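Local coordinates for DNA-damage inducible protein DDI1-like protein (Leishmania major, PDB 5YQ8) that probably acts as an aspartic protease of the retropepsin type, the segments here belonging to the retroviral protease-like domain of a Ddi1 protein, at residues C10-V15 with M88-G93; S28-R33 with C38-L43; I104-N109 with V118-E123. One frame throughout, in Å; residues are numbered along the deposited sequence.

Interaction 1. Residues C10-V15 with M88-G93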
loop_
_atom_site.group_PDB
_atom_site.type_symbol
_atom_site.label_atom_id
_atom_site.label_comp_id
_atom_site.label_asym_id
_atom_site.label_seq_id
_atom_site.Cartn_x
_atom_site.Cartn_y
_atom_site.Cartn_z
ATOM N N CYS A 10 4.058 0.020 17.514
ATOM C CA CYS A 10 4.158 -1.309 18.082
ATOM C C CYS A 10 5.481 -1.442 18.828
ATOM O O CYS A 10 6.320 -0.562 18.774
ATOM C CB CYS A 10 4.128 -2.373 16.960
ATOM S SG CYS A 10 5.442 -2.312 15.693
ATOM N N THR A 11 5.706 -2.588 19.467
ATOM C CA THR A 11 6.959 -2.842 20.201
ATOM C C THR A 11 7.527 -4.223 19.835
ATOM O O THR A 11 6.800 -5.185 19.762
ATOM C CB THR A 11 6.748 -2.786 21.750
ATOM O OG1 THR A 11 5.821 -3.801 22.177
ATOM C CG2 THR A 11 6.222 -1.473 22.175
ATOM N N ILE A 12 8.840 -4.323 19.694
ATOM C CA ILE A 12 9.548 -5.565 19.539
ATOM C C ILE A 12 10.604 -5.623 20.622
ATOM O O ILE A 12 11.522 -4.769 20.641
ATOM C CB ILE A 12 10.234 -5.619 18.182
ATOM C CG1 ILE A 12 9.186 -5.390 17.073
ATOM C CG2 ILE A 12 10.945 -6.956 17.992
ATOM C CD1 ILE A 12 9.635 -5.555 15.632
ATOM N N ASN A 13 10.507 -6.625 21.492
ATOM C CA ASN A 13 11.359 -6.766 22.675
ATOM C C ASN A 13 11.361 -5.471 23.446
ATOM O O ASN A 13 12.425 -4.827 23.515
ATOM C CB ASN A 13 12.803 -7.061 22.325
ATOM C CG ASN A 13 12.928 -8.223 21.469
ATOM O OD1 ASN A 13 12.463 -9.307 21.803
ATOM N ND2 ASN A 13 13.603 -8.032 20.384
ATOM N N GLN A 14 10.200 -5.017 23.900
ATOM C CA GLN A 14 10.089 -3.825 24.762
ATOM C C GLN A 14 10.356 -2.463 24.074
ATOM O O GLN A 14 10.080 -1.452 24.705
ATOM C CB GLN A 14 11.077 -3.963 25.982
ATOM C CG GLN A 14 10.959 -5.191 26.854
ATOM C CD GLN A 14 9.676 -5.156 27.634
ATOM O OE1 GLN A 14 9.083 -4.094 27.837
ATOM N NE2 GLN A 14 9.205 -6.318 28.016
ATOM N N VAL A 15 10.920 -2.438 22.859
ATOM C CA VAL A 15 11.397 -1.271 22.182
ATOM C C VAL A 15 10.325 -0.747 21.243
ATOM O O VAL A 15 9.749 -1.453 20.460
ATOM C CB VAL A 15 12.642 -1.596 21.345
ATOM C CG1 VAL A 15 13.142 -0.334 20.558
ATOM C CG2 VAL A 15 13.739 -2.172 22.230
ATOM N N MET A 88 12.680 3.776 6.168
ATOM C CA MET A 88 11.564 3.451 7.055
ATOM C C MET A 88 11.916 2.267 7.912
ATOM O O MET A 88 12.354 1.211 7.409
ATOM C CB MET A 88 10.272 3.160 6.267
ATOM C CG MET A 88 9.896 4.335 5.426
ATOM S SD MET A 88 8.209 4.193 4.865
ATOM C CE MET A 88 8.240 2.849 3.684
ATOM N N ASP A 89 11.693 2.427 9.223
ATOM C CA ASP A 89 12.107 1.425 10.202
ATOM C C ASP A 89 11.510 0.062 9.865
ATOM O O ASP A 89 12.232 -0.926 9.775
ATOM C CB ASP A 89 11.708 1.871 11.600
ATOM C CG ASP A 89 12.513 3.088 12.054
ATOM O OD1 ASP A 89 13.380 3.566 11.228
ATOM O OD2 ASP A 89 12.333 3.511 13.257
ATOM N N LEU A 90 10.204 0.022 9.617
ATOM C CA LEU A 90 9.504 -1.209 9.473
ATOM C C LEU A 90 8.346 -0.973 8.550
ATOM O O LEU A 90 7.572 0.023 8.718
ATOM C CB LEU A 90 9.004 -1.672 10.855
ATOM C CG LEU A 90 8.310 -3.012 10.921
ATOM C CD1 LEU A 90 9.154 -4.130 10.338
ATOM C CD2 LEU A 90 7.965 -3.310 12.365
ATOM N N ILE A 91 8.219 -1.890 7.588
ATOM C CA ILE A 91 7.153 -1.928 6.655
ATOM C C ILE A 91 6.327 -3.217 6.886
ATOM O O ILE A 91 6.881 -4.360 6.814
ATOM C CB ILE A 91 7.695 -1.881 5.227
ATOM C CG1 ILE A 91 8.647 -0.688 5.120
ATOM C CG2 ILE A 91 6.547 -1.706 4.282
ATOM C CD1 ILE A 91 9.338 -0.511 3.806
ATOM N N ILE A 92 5.037 -3.016 7.204
ATOM C CA ILE A 92 4.056 -4.057 7.212
ATOM C C ILE A 92 3.566 -4.262 5.767
ATOM O O ILE A 92 2.832 -3.448 5.237
ATOM C CB ILE A 92 2.920 -3.693 8.128
ATOM C CG1 ILE A 92 3.439 -3.590 9.547
ATOM C CG2 ILE A 92 1.833 -4.779 8.103
ATOM C CD1 ILE A 92 2.352 -3.287 10.541
ATOM N N GLY A 93 3.998 -5.329 5.111
ATOM C CA GLY A 93 3.537 -5.597 3.739
ATOM C C GLY A 93 2.277 -6.439 3.677
ATOM O O GLY A 93 1.685 -6.877 4.688
#

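Interaction 2. Residues S28-R33 with C38-L43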
loop_
_atom_site.group_PDB
_atom_site.type_symbol
_atom_site.label_atom_id
_atom_site.label_comp_id
_atom_site.label_asym_id
_atom_site.label_seq_id
_atom_site.Cartn_x
_atom_site.Cartn_y
_atom_site.Cartn_z
ATOM N N SER A 28 7.329 -7.688 3.850
ATOM C CA SER A 28 7.703 -6.920 5.045
ATOM C C SER A 28 9.215 -6.847 5.187
ATOM O O SER A 28 9.911 -7.834 4.937
ATOM C CB SER A 28 7.088 -7.509 6.311
ATOM O OG SER A 28 5.683 -7.284 6.330
ATOM N N ILE A 29 9.706 -5.650 5.516
ATOM C CA ILE A 29 11.123 -5.347 5.559
ATOM C C ILE A 29 11.393 -4.400 6.702
ATOM O O ILE A 29 10.622 -3.500 6.940
ATOM C CB ILE A 29 11.623 -4.708 4.267
ATOM C CG1 ILE A 29 11.391 -5.590 3.038
ATOM C CG2 ILE A 29 13.122 -4.557 4.331
ATOM C CD1 ILE A 29 11.357 -4.824 1.739
ATOM N N MET A 30 12.477 -4.656 7.423
ATOM C CA MET A 30 12.949 -3.883 8.535
ATOM C C MET A 30 14.365 -3.428 8.277
ATOM O O MET A 30 15.189 -4.232 7.783
ATOM C CB MET A 30 12.923 -4.770 9.791
ATOM C CG MET A 30 13.677 -4.206 10.962
ATOM S SD MET A 30 13.462 -5.239 12.426
ATOM C CE MET A 30 11.768 -5.009 12.844
ATOM N N ASN A 31 14.693 -2.198 8.662
ATOM C CA ASN A 31 16.066 -1.720 8.410
ATOM C C ASN A 31 17.027 -2.315 9.411
ATOM O O ASN A 31 16.609 -2.780 10.450
ATOM C CB ASN A 31 16.166 -0.188 8.286
ATOM C CG ASN A 31 15.635 0.525 9.484
ATOM O OD1 ASN A 31 15.279 -0.125 10.479
ATOM N ND2 ASN A 31 15.494 1.851 9.394
ATOM N N LYS A 32 18.305 -2.366 9.077
ATOM C CA LYS A 32 19.340 -2.934 9.957
ATOM C C LYS A 32 19.379 -2.258 11.313
ATOM O O LYS A 32 19.543 -2.929 12.344
ATOM C CB LYS A 32 20.730 -2.840 9.321
ATOM C CG LYS A 32 21.853 -3.394 10.210
ATOM C CD LYS A 32 23.160 -3.584 9.462
ATOM C CE LYS A 32 24.280 -4.039 10.394
ATOM N NZ LYS A 32 25.430 -4.551 9.555
ATOM N N ARG A 33 19.167 -0.941 11.296
ATOM C CA ARG A 33 19.298 -0.112 12.467
ATOM C C ARG A 33 18.261 -0.519 13.455
ATOM O O ARG A 33 18.562 -0.541 14.666
ATOM C CB ARG A 33 19.137 1.389 12.117
ATOM C CG ARG A 33 19.320 2.338 13.320
ATOM C CD ARG A 33 19.412 3.806 12.872
ATOM N NE ARG A 33 18.692 3.985 11.598
ATOM C CZ ARG A 33 17.403 4.296 11.467
ATOM N NH1 ARG A 33 16.644 4.527 12.547
ATOM N NH2 ARG A 33 16.859 4.410 10.230
ATOM N N CYS A 38 16.461 -3.340 18.279
ATOM C CA CYS A 38 15.568 -4.281 18.903
ATOM C C CYS A 38 16.293 -5.580 19.302
ATOM O O CYS A 38 15.676 -6.511 19.809
ATOM C CB CYS A 38 14.395 -4.596 17.917
ATOM S SG CYS A 38 13.274 -3.176 17.660
ATOM N N GLY A 39 17.595 -5.660 19.059
ATOM C CA GLY A 39 18.370 -6.823 19.456
ATOM C C GLY A 39 18.065 -8.084 18.628
ATOM O O GLY A 39 18.068 -9.157 19.169
ATOM N N LEU A 40 17.838 -7.935 17.326
ATOM C CA LEU A 40 17.375 -8.991 16.434
ATOM C C LEU A 40 18.415 -9.492 15.446
ATOM O O LEU A 40 18.103 -10.317 14.585
ATOM C CB LEU A 40 16.179 -8.465 15.619
ATOM C CG LEU A 40 14.980 -7.935 16.369
ATOM C CD1 LEU A 40 13.942 -7.471 15.386
ATOM C CD2 LEU A 40 14.429 -9.045 17.264
ATOM N N MET A 41 19.657 -9.046 15.556
ATOM C CA MET A 41 20.705 -9.503 14.629
ATOM C C MET A 41 21.040 -10.950 14.801
ATOM O O MET A 41 21.312 -11.648 13.810
ATOM C CB MET A 41 21.961 -8.688 14.815
ATOM C CG MET A 41 21.764 -7.234 14.431
ATOM S SD MET A 41 21.677 -7.106 12.678
ATOM C CE MET A 41 19.953 -6.963 12.324
ATOM N N ARG A 42 21.018 -11.423 16.051
ATOM C CA ARG A 42 21.289 -12.822 16.321
ATOM C C ARG A 42 20.246 -13.753 15.630
ATOM O O ARG A 42 20.521 -14.913 15.355
ATOM C CB ARG A 42 21.300 -13.043 17.823
ATOM C CG ARG A 42 21.911 -14.358 18.208
ATOM C CD ARG A 42 20.922 -15.438 18.546
ATOM N NE ARG A 42 19.912 -15.077 19.534
ATOM C CZ ARG A 42 18.863 -15.855 19.785
ATOM N NH1 ARG A 42 18.708 -17.005 19.100
ATOM N NH2 ARG A 42 17.948 -15.490 20.708
ATOM N N LEU A 43 19.043 -13.234 15.432
ATOM C CA LEU A 43 17.958 -13.945 14.752
ATOM C C LEU A 43 18.018 -13.852 13.229
ATOM O O LEU A 43 17.269 -14.563 12.558
ATOM C CB LEU A 43 16.609 -13.394 15.250
ATOM C CG LEU A 43 16.202 -13.713 16.692
ATOM C CD1 LEU A 43 14.801 -13.192 16.977
ATOM C CD2 LEU A 43 16.240 -15.226 16.892
#

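Interaction 3. Residues I104-N109 with V118-E123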
loop_
_atom_site.group_PDB
_atom_site.type_symbol
_atom_site.label_atom_id
_atom_site.label_comp_id
_atom_site.label_asym_id
_atom_site.label_seq_id
_atom_site.Cartn_x
_atom_site.Cartn_y
_atom_site.Cartn_z
ATOM N N ILE A 104 -7.588 -2.789 7.068
ATOM C CA ILE A 104 -7.076 -1.435 6.952
ATOM C C ILE A 104 -8.300 -0.580 6.752
ATOM O O ILE A 104 -8.807 -0.413 5.612
ATOM C CB ILE A 104 -6.098 -1.279 5.798
ATOM C CG1 ILE A 104 -4.931 -2.272 5.933
ATOM C CG2 ILE A 104 -5.496 0.124 5.720
ATOM C CD1 ILE A 104 -4.228 -2.520 4.589
ATOM N N ASP A 105 -8.805 -0.092 7.884
ATOM C CA ASP A 105 -10.077 0.613 7.946
ATOM C C ASP A 105 -9.836 2.123 7.886
ATOM O O ASP A 105 -9.488 2.721 8.868
ATOM C CB ASP A 105 -10.831 0.207 9.207
ATOM C CG ASP A 105 -12.262 0.671 9.205
ATOM O OD1 ASP A 105 -12.651 1.483 8.333
ATOM O OD2 ASP A 105 -13.032 0.226 10.092
ATOM N N LEU A 106 -10.041 2.709 6.709
ATOM C CA LEU A 106 -9.876 4.142 6.478
ATOM C C LEU A 106 -11.165 4.915 6.595
ATOM O O LEU A 106 -11.253 6.065 6.142
ATOM C CB LEU A 106 -9.300 4.431 5.098
ATOM C CG LEU A 106 -7.966 3.788 4.866
ATOM C CD1 LEU A 106 -7.785 3.482 3.376
ATOM C CD2 LEU A 106 -6.880 4.648 5.449
ATOM N N LYS A 107 -12.166 4.292 7.176
ATOM C CA LYS A 107 -13.341 5.025 7.582
ATOM C C LYS A 107 -13.131 5.520 9.019
ATOM O O LYS A 107 -13.346 6.679 9.296
ATOM C CB LYS A 107 -14.548 4.118 7.431
ATOM C CG LYS A 107 -15.849 4.729 7.881
ATOM C CD LYS A 107 -16.987 3.745 7.632
ATOM C CE LYS A 107 -18.297 4.160 8.327
ATOM N NZ LYS A 107 -19.496 3.707 7.525
ATOM N N HIS A 108 -12.765 4.642 9.934
ATOM C CA HIS A 108 -12.504 5.034 11.315
ATOM C C HIS A 108 -11.004 5.134 11.606
ATOM O O HIS A 108 -10.625 5.254 12.759
ATOM C CB HIS A 108 -13.132 4.078 12.319
ATOM C CG HIS A 108 -14.478 3.539 11.919
ATOM N ND1 HIS A 108 -14.639 2.316 11.261
ATOM C CD2 HIS A 108 -15.729 3.994 12.185
ATOM C CE1 HIS A 108 -15.932 2.088 11.088
ATOM N NE2 HIS A 108 -16.614 3.078 11.657
ATOM N N ASN A 109 -10.168 5.077 10.567
ATOM C CA ASN A 109 -8.731 5.422 10.638
ATOM C C ASN A 109 -7.962 4.520 11.648
ATOM O O ASN A 109 -7.363 4.994 12.557
ATOM C CB ASN A 109 -8.587 6.915 10.968
ATOM C CG ASN A 109 -7.140 7.390 10.935
ATOM O OD1 ASN A 109 -6.400 7.144 9.964
ATOM N ND2 ASN A 109 -6.717 8.077 12.022
ATOM N N VAL A 118 -5.936 -0.542 16.186
ATOM C CA VAL A 118 -4.861 0.408 16.420
ATOM C C VAL A 118 -5.127 1.587 15.483
ATOM O O VAL A 118 -5.099 1.422 14.284
ATOM C CB VAL A 118 -3.484 -0.174 16.030
ATOM C CG1 VAL A 118 -2.332 0.673 16.512
ATOM C CG2 VAL A 118 -3.308 -1.486 16.680
ATOM N N PRO A 119 -5.256 2.807 16.021
ATOM C CA PRO A 119 -5.440 3.969 15.175
ATOM C C PRO A 119 -4.102 4.353 14.535
ATOM O O PRO A 119 -3.042 4.176 15.134
ATOM C CB PRO A 119 -5.928 5.052 16.129
ATOM C CG PRO A 119 -5.638 4.581 17.504
ATOM C CD PRO A 119 -5.024 3.199 17.409
ATOM N N PHE A 120 -4.192 4.803 13.294
ATOM C CA PHE A 120 -3.064 5.293 12.536
ATOM C C PHE A 120 -2.608 6.538 13.204
ATOM O O PHE A 120 -3.445 7.383 13.692
ATOM C CB PHE A 120 -3.433 5.560 11.073
ATOM C CG PHE A 120 -3.815 4.295 10.331
ATOM C CD1 PHE A 120 -2.928 3.219 10.246
ATOM C CD2 PHE A 120 -5.089 4.148 9.775
ATOM C CE1 PHE A 120 -3.319 2.016 9.625
ATOM C CE2 PHE A 120 -5.459 2.950 9.148
ATOM C CZ PHE A 120 -4.570 1.883 9.075
ATOM N N LEU A 121 -1.289 6.674 13.206
ATOM C CA LEU A 121 -0.678 7.782 13.842
ATOM C C LEU A 121 -1.038 9.058 13.105
ATOM O O LEU A 121 -1.094 9.062 11.857
ATOM C CB LEU A 121 0.837 7.644 13.863
ATOM C CG LEU A 121 1.445 6.483 14.637
ATOM C CD1 LEU A 121 2.880 6.349 14.222
ATOM C CD2 LEU A 121 1.360 6.714 16.134
ATOM N N PRO A 122 -1.247 10.156 13.871
ATOM C CA PRO A 122 -1.509 11.447 13.251
ATOM C C PRO A 122 -0.286 11.988 12.599
ATOM O O PRO A 122 0.786 11.577 12.921
ATOM C CB PRO A 122 -1.940 12.316 14.419
ATOM C CG PRO A 122 -1.488 11.603 15.597
ATOM C CD PRO A 122 -1.564 10.181 15.301
ATOM N N GLU A 123 -0.456 12.896 11.659
ATOM C CA GLU A 123 0.689 13.435 10.889
ATOM C C GLU A 123 1.713 14.011 11.814
ATOM O O GLU A 123 2.919 13.872 11.560
ATOM C CB GLU A 123 0.240 14.561 9.921
ATOM C CG GLU A 123 1.305 15.121 8.934
ATOM C CD GLU A 123 2.156 14.043 8.255
ATOM O OE1 GLU A 123 3.416 14.056 8.440
ATOM O OE2 GLU A 123 1.590 13.162 7.560
HETATM O O HOH W 1 -4.110 8.896 11.155
#

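Interaction 1. Residues C10-V15 with M88-G93
Cys10 and Ile12 both reach Leu90 inside a retropepsin-like β fold, in which strand 7-12 is an outermost strand of the mixed sheet within this chain, paired antiparallel with 15-21, and strand 90-92 lies between 15-21 and 29-31. The contact across the two segments is purely apolar. It converges on one methyl group: Leu90 CD2 is 4.3 Å from Cys10 SG and 4.3 Å from Ile12 CD1. Residues 10 and 12 alternate with Thr11 along their strand and therefore present neighbouring side chains to the same partner. The backbones stay well apart, Cys10 CA and Leu90 CA being 10.1 Å from each other, because strand 15-21 separates the two strands in the sheet. Leu90 spans part of that gap with its CG swung opposite the main-chain N (chi1 -176°). With only 82 Å² buried in total, this is a light touch within a larger core, to which Val69 adds by packing on both Cys10 and Ile12.

Polar bonding is confined to the individual segments and their surroundings. Backbone bonds tie Leu90 to Phe20 and Cys10 to Val17, so that one strand lies on each side of 15-21. Asp89 OD2 forms a salt bridge with Arg37 NH2. At the hairpin end a type I' turn reverses the chain, closed by Ile12 N to Val15 O at 3.1 Å and Val15 N to Ile12 O at 3.3 Å.

Interaction 2. Residues S28-R33 with C38-L43
Asn31 ND2 is held by two acceptors, Gln86 O and Asp89 OD1, and this anchors the segment whose Met30 and Lys32 meet Leu40 and Met41. The other end of the same amide works on the helix: with CG turned beside both the backbone N and the carbonyl carbon (chi1 56°), Asn31 OD1 caps a backbone N in the first turn of helix 32-37 and is also hydrogen-bonded to Thr34 OG1. Asn31 is thus the N-cap at the strand-to-helix junction.

Across the contact the evidence is for van der Waals packing without hydrogen bonds, 174 Å² in all. Met30 SD lies 3.7 Å from Leu40 CD1, and Met30 CE is 4.2 Å from that same methyl. The thioether runs extended until it bends at its last torsion (chi3 -69°), and it crosses the leucine side chain at about a right angle. In the retropepsin-like fold, strand 29-31 runs straight into the short helix 32-37, and a Schellman motif, with Gly39 at positive phi, ends that helix; beyond it, the CB of Leu40 points toward the strand segment. Ala35 and Ile12 pack on both Met30 and Leu40.

Nearer the surface, Met41 folds over the first helical residue: Met41 CE comes 4.1 Å from Lys32 O, and Met41 SD stands 4.5 Å from Lys32 CG.

Interaction 3. Residues I104-N109 with V118-E123
Phe120 is pressed against Asn109, Ile104 and Leu106 at the end of the three-stranded antiparallel sheet 103-105, 110-113, 116-119, which in this retropepsin-like dimer continues into the neighbouring subunit through Ile104 and Asp105. Phe120 CB lies 3.5 Å from Asn109 OD1. One step out, Phe120 CD2 comes to 3.3 Å of Asn109 OD1, which sits in the ring plane at its edge, while the amide and ring planes are turned 55° apart. Asn109 CG lies opposite its backbone N (chi1 -175°), bringing the amide to that edge. Phe120 CE2 reaches the backbone, 4.0 Å from Asp105 O and also at the edge, and has Leu106 CD2 nearby. At the tip, Phe120 CZ touches Ile104 CG2 at 3.9 Å, the two side chains crossing at about a right angle; Ile104 in turn packs on Ile104 of the neighbouring subunit.

The backbones are joined by one bond, Phe120 N to Asn109 O (3.3 Å, 161° at the hydrogen), from well above the carbonyl plane. A water accepts from Asn109 ND2 at 2.9 Å and also lies within hydrogen-bonding distance of Leu121 O. Within 104-109, Asp105 OD1 accepts from Lys107 N in an Asx turn, and Asp105 OD2 accepts from His108 ND1 at 2.9 Å, exactly in the imidazole plane.

Overall arrangement
Interactions 1 and 2 adjoin, with centres about 9 Å apart, and share one sheet in which strands 90-92 and 29-31 are neighbours. Two probable hydrogen bonds join them: Asn13 ND2 to Cys38 O at 2.6 Å ties the hairpin turn to the helix end, and Gly93 N to Ser28 OG at 2.9 Å links the segments carrying the two strands. Interaction 3, whose Ile104 and Asp105 meet the second subunit, stands apart, its centre about 17 Å from that of interaction 1 and about 26 Å from that of interaction 2, across the chain's centre from the latter. The side chain of Asp22, the probable active-site residue, is about 10 Å from that of Leu90 and about 8 Å from that of Ile104.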